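Local atomic coordinates of Lmo2051 protein (Listeria monocytogenes, PDB entry 3I18), a protein that is probably a membrane-anchored serine protease of the peptidase S16 (Lon) family, represented here by its PDZ domain. Residues Ile45-Ile48 and His49-Val53; Val23-Ala26 and Gly27-Ile30. All blocks are in the same frame, centred on the assembly; numbering follows the deposited sequence.

Contact 1 (Ile45-Ile48 and His49-Val53); sequences IDYI and HSKKV
His49 lays its imidazole alongside Ile45, one turn back on the helix, and takes the methyl CG2 over one ring face. That methyl sits 3.7 Å from the ring centroid, 24° off the ring normal and displaced toward the NE2-CE1 rim, a CH-pi contact. The two side chains run next to each other in the same direction; with His49 CG anti to its carbonyl carbon (chi1 -70°), the ring leans back along the helix toward Ile45. The same two residues are also joined through the backbone, His49 N to Ile45 O (3.0 Å).

Tyr47 and Lys51 form the second pair. Tyr47 CG stands anti to the backbone N, while the lysine bends at chi2 and then extends, and the two side chains slant across each other near their ends. Lys51 CE comes within 3.2 Å of Tyr47 CZ, at an oblique approach to the ring, and NZ makes a weak hydrogen bond to Tyr47 OH (3.1 Å). The phenol's stronger partner is Asp34 OD1, so an acidic group and a lysine ammonium both lie at this hydroxyl.

Past His49 the stronger bonds shift from i+4 to i+3, though Ser50 N keeps a weak one to Asp46 O. Tyr47 O is gripped twice by Ser50: OG reaches it on a lone pair in the carbonyl plane at a short 2.5 Å, and the backbone N comes from above that plane (3.0 Å). Lys51 N then bonds Ile48 O at 2.9 Å.

This is the C-terminal end of helix 41-49 in the PDZ domain. Ile48 and Tyr47 rest on Ile33 of strand 29-33, His49 touches Thr82, and past Lys52, whose N bonds Asp55 OD2, the chain leads into strand 56-63.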
loop_
_atom_site.group_PDB
_atom_site.type_symbol
_atom_site.label_atom_id
_atom_site.label_comp_id
_atom_site.label_asym_id
_atom_site.label_seq_id
_atom_site.Cartn_x
_atom_site.Cartn_y
_atom_site.Cartn_z
ATOM N N ILE A 45 6.922 1.822 2.831
ATOM C CA ILE A 45 7.660 1.143 1.771
ATOM C C ILE A 45 8.712 0.208 2.349
ATOM O O ILE A 45 8.841 -0.930 1.902
ATOM C CB ILE A 45 8.341 2.160 0.834
ATOM C CG1 ILE A 45 7.275 3.037 0.175
ATOM C CG2 ILE A 45 9.161 1.429 -0.229
ATOM C CD1 ILE A 45 7.830 4.275 -0.495
ATOM N N ASP A 46 9.471 0.680 3.337
ATOM C CA ASP A 46 10.498 -0.163 3.954
ATOM C C ASP A 46 9.885 -1.466 4.443
ATOM O O ASP A 46 10.461 -2.537 4.272
ATOM C CB ASP A 46 11.150 0.524 5.160
ATOM C CG ASP A 46 12.073 1.654 4.771
ATOM O OD1 ASP A 46 12.665 1.604 3.673
ATOM O OD2 ASP A 46 12.220 2.590 5.586
ATOM N N TYR A 47 8.715 -1.364 5.067
ATOM C CA TYR A 47 8.053 -2.540 5.598
ATOM C C TYR A 47 7.731 -3.548 4.508
ATOM O O TYR A 47 8.016 -4.740 4.655
ATOM C CB TYR A 47 6.778 -2.144 6.343
ATOM C CG TYR A 47 6.090 -3.332 6.957
ATOM C CD1 TYR A 47 5.060 -3.992 6.285
ATOM C CD2 TYR A 47 6.520 -3.846 8.182
ATOM C CE1 TYR A 47 4.482 -5.139 6.816
ATOM C CE2 TYR A 47 5.948 -4.990 8.723
ATOM C CZ TYR A 47 4.934 -5.633 8.034
ATOM O OH TYR A 47 4.388 -6.787 8.545
ATOM N N ILE A 48 7.153 -3.070 3.409
ATOM C CA ILE A 48 6.800 -3.944 2.294
ATOM C C ILE A 48 8.061 -4.639 1.786
ATOM O O ILE A 48 8.062 -5.850 1.564
ATOM C CB ILE A 48 6.140 -3.136 1.145
ATOM C CG1 ILE A 48 4.788 -2.570 1.614
ATOM C CG2 ILE A 48 5.951 -4.027 -0.066
ATOM C CD1 ILE A 48 4.195 -1.527 0.690
ATOM N N HIS A 49 9.141 -3.872 1.632
ATOM C CA HIS A 49 10.406 -4.428 1.148
ATOM C C HIS A 49 11.012 -5.464 2.091
ATOM O O HIS A 49 11.884 -6.231 1.685
ATOM C CB HIS A 49 11.435 -3.320 0.909
ATOM C CG HIS A 49 11.122 -2.436 -0.258
ATOM N ND1 HIS A 49 12.029 -1.532 -0.766
ATOM C CD2 HIS A 49 10.005 -2.314 -1.017
ATOM C CE1 HIS A 49 11.489 -0.894 -1.789
ATOM N NE2 HIS A 49 10.262 -1.350 -1.962
ATOM N N SER A 50 10.566 -5.485 3.344
ATOM C CA SER A 50 11.087 -6.451 4.301
ATOM C C SER A 50 10.360 -7.777 4.136
ATOM O O SER A 50 10.687 -8.772 4.788
ATOM C CB SER A 50 10.926 -5.935 5.742
ATOM O OG SER A 50 9.578 -5.984 6.193
ATOM N N LYS A 51 9.364 -7.792 3.259
ATOM C CA LYS A 51 8.599 -9.006 3.017
ATOM C C LYS A 51 9.086 -9.699 1.749
ATOM O O LYS A 51 10.097 -9.301 1.163
ATOM C CB LYS A 51 7.111 -8.665 2.912
ATOM C CG LYS A 51 6.589 -7.974 4.155
ATOM C CD LYS A 51 6.887 -8.806 5.402
ATOM C CE LYS A 51 6.606 -8.024 6.677
ATOM N NZ LYS A 51 6.586 -8.893 7.898
ATOM N N LYS A 52 8.369 -10.736 1.331
ATOM C CA LYS A 52 8.740 -11.494 0.140
ATOM C C LYS A 52 7.596 -11.527 -0.849
ATOM O O LYS A 52 6.429 -11.447 -0.458
ATOM C CB LYS A 52 9.086 -12.938 0.514
ATOM C CG LYS A 52 10.206 -13.098 1.520
ATOM C CD LYS A 52 9.956 -14.322 2.391
ATOM C CE LYS A 52 9.776 -15.587 1.566
ATOM N NZ LYS A 52 9.466 -16.765 2.431
ATOM N N VAL A 53 7.936 -11.630 -2.132
ATOM C CA VAL A 53 6.931 -11.727 -3.179
ATOM C C VAL A 53 6.105 -12.948 -2.790
ATOM O O VAL A 53 6.662 -13.955 -2.361
ATOM C CB VAL A 53 7.588 -11.968 -4.563
ATOM C CG1 VAL A 53 6.519 -12.255 -5.615
ATOM C CG2 VAL A 53 8.409 -10.751 -4.964
#

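Contact 2 (Val23-Ala26 and Gly27-Ile30); sequences VLHA and GDLI
Asp28 folds its carboxylate back over the turn onto the backbone of His25. OD2 accepts from His25 N at 2.8 Å, with the donor above the carboxylate plane and the bond noticeably bent (142°). With CG anti to the carbonyl carbon (chi1 -67°), the carboxylate is turned back to the His25 peptide. A backbone bond completes the clasp: Asp28 N gives to His25 O at 3.1 Å.

The backbone bond closes a type II beta turn from His25 to Asp28, and the carboxylate bond braces it, with Gly27 at the position where positive phi (105°) would jam a CB against the carbonyl O of Ala26. The turn delivers the chain into strand 29-33 of the PDZ domain, where Ile30 pairs with Val9 and Leu29 with Lys62.

Water extends the polar network. One molecule lies in the plane of the His25 ring at its edge, bonded to ND1, and donates to Val23 O and to Asp28 OD2 (2.8 Å); a second donates to Ala26 O and to Asp28 OD1 (2.7 Å). OD1 also bonds His63 ND1, whose ring meets that of His25.

Between the two segments the apolar contact is Leu24 with Ile30, which cross at about a right angle with their CD1 methyls 4.0 Å apart. Leu24 also packs on Tyr61 and Ile72, Ile30 on Val9, Val11 and Phe38.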
loop_
_atom_site.group_PDB
_atom_site.type_symbol
_atom_site.label_atom_id
_atom_site.label_comp_id
_atom_site.label_asym_id
_atom_site.label_seq_id
_atom_site.Cartn_x
_atom_site.Cartn_y
_atom_site.Cartn_z
ATOM N N VAL A 23 -8.888 -4.920 -5.016
ATOM C CA VAL A 23 -9.184 -4.367 -3.690
ATOM C C VAL A 23 -9.127 -2.836 -3.625
ATOM O O VAL A 23 -10.106 -2.182 -3.259
ATOM C CB VAL A 23 -8.187 -4.896 -2.623
ATOM C CG1 VAL A 23 -8.451 -4.224 -1.283
ATOM C CG2 VAL A 23 -8.296 -6.400 -2.495
ATOM N N LEU A 24 -7.973 -2.271 -3.973
ATOM C CA LEU A 24 -7.767 -0.825 -3.908
ATOM C C LEU A 24 -8.160 -0.062 -5.167
ATOM O O LEU A 24 -8.282 -0.633 -6.252
ATOM C CB LEU A 24 -6.293 -0.533 -3.587
ATOM C CG LEU A 24 -5.722 -1.125 -2.293
ATOM C CD1 LEU A 24 -4.224 -0.914 -2.246
ATOM C CD2 LEU A 24 -6.407 -0.480 -1.091
ATOM N N HIS A 25 -8.362 1.241 -5.000
ATOM C CA HIS A 25 -8.706 2.126 -6.106
ATOM C C HIS A 25 -7.961 3.437 -5.908
ATOM O O HIS A 25 -7.564 3.776 -4.790
ATOM C CB HIS A 25 -10.216 2.394 -6.155
ATOM C CG HIS A 25 -11.024 1.243 -6.669
ATOM N ND1 HIS A 25 -11.557 0.276 -5.843
ATOM C CD2 HIS A 25 -11.390 0.904 -7.929
ATOM C CE1 HIS A 25 -12.216 -0.608 -6.573
ATOM N NE2 HIS A 25 -12.129 -0.250 -7.841
ATOM N N ALA A 26 -7.761 4.170 -6.996
ATOM C CA ALA A 26 -7.067 5.446 -6.921
ATOM C C ALA A 26 -7.852 6.369 -6.001
ATOM O O ALA A 26 -9.074 6.480 -6.117
ATOM C CB ALA A 26 -6.951 6.052 -8.310
ATOM N N GLY A 27 -7.148 7.015 -5.078
ATOM C CA GLY A 27 -7.799 7.921 -4.151
ATOM C C GLY A 27 -7.947 7.349 -2.753
ATOM O O GLY A 27 -8.132 8.096 -1.793
ATOM N N ASP A 28 -7.868 6.029 -2.629
ATOM C CA ASP A 28 -8.001 5.391 -1.325
ATOM C C ASP A 28 -6.857 5.775 -0.399
ATOM O O ASP A 28 -5.733 6.037 -0.838
ATOM C CB ASP A 28 -8.039 3.863 -1.468
ATOM C CG ASP A 28 -9.283 3.369 -2.179
ATOM O OD1 ASP A 28 -10.213 4.170 -2.402
ATOM O OD2 ASP A 28 -9.337 2.170 -2.516
ATOM N N LEU A 29 -7.157 5.823 0.892
ATOM C CA LEU A 29 -6.156 6.152 1.896
ATOM C C LEU A 29 -5.850 4.893 2.690
ATOM O O LEU A 29 -6.747 4.290 3.276
ATOM C CB LEU A 29 -6.680 7.232 2.848
ATOM C CG LEU A 29 -5.839 7.508 4.096
ATOM C CD1 LEU A 29 -4.491 8.098 3.722
ATOM C CD2 LEU A 29 -6.597 8.467 5.011
ATOM N N ILE A 30 -4.584 4.493 2.696
ATOM C CA ILE A 30 -4.171 3.311 3.450
ATOM C C ILE A 30 -3.697 3.799 4.813
ATOM O O ILE A 30 -2.776 4.613 4.900
ATOM C CB ILE A 30 -3.027 2.567 2.747
ATOM C CG1 ILE A 30 -3.517 2.014 1.402
ATOM C CG2 ILE A 30 -2.521 1.452 3.640
ATOM C CD1 ILE A 30 -2.415 1.327 0.577
HETATM O O HOH W 1 -11.214 0.248 -3.112
HETATM O O HOH W 2 -11.011 6.426 -3.619
#

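From the N terminus, strand 9-14 comes first, and the loop after it ends in contact 2, a local turn that feeds strand 29-33 and closes before contact 1 opens. That strand leads on to helix 41-49, whose last turn and exit form contact 1, and the chain then returns to the sheet as strand 56-63. The two contacts therefore stand in series, neither nesting nor crossing. They lie on opposite sides of the chain's centre, with their own centres about 19 Å apart and no direct touch. Strand 29-33 joins them: Ile30 belongs to contact 2, while Ile33 supports the helix residues of contact 1.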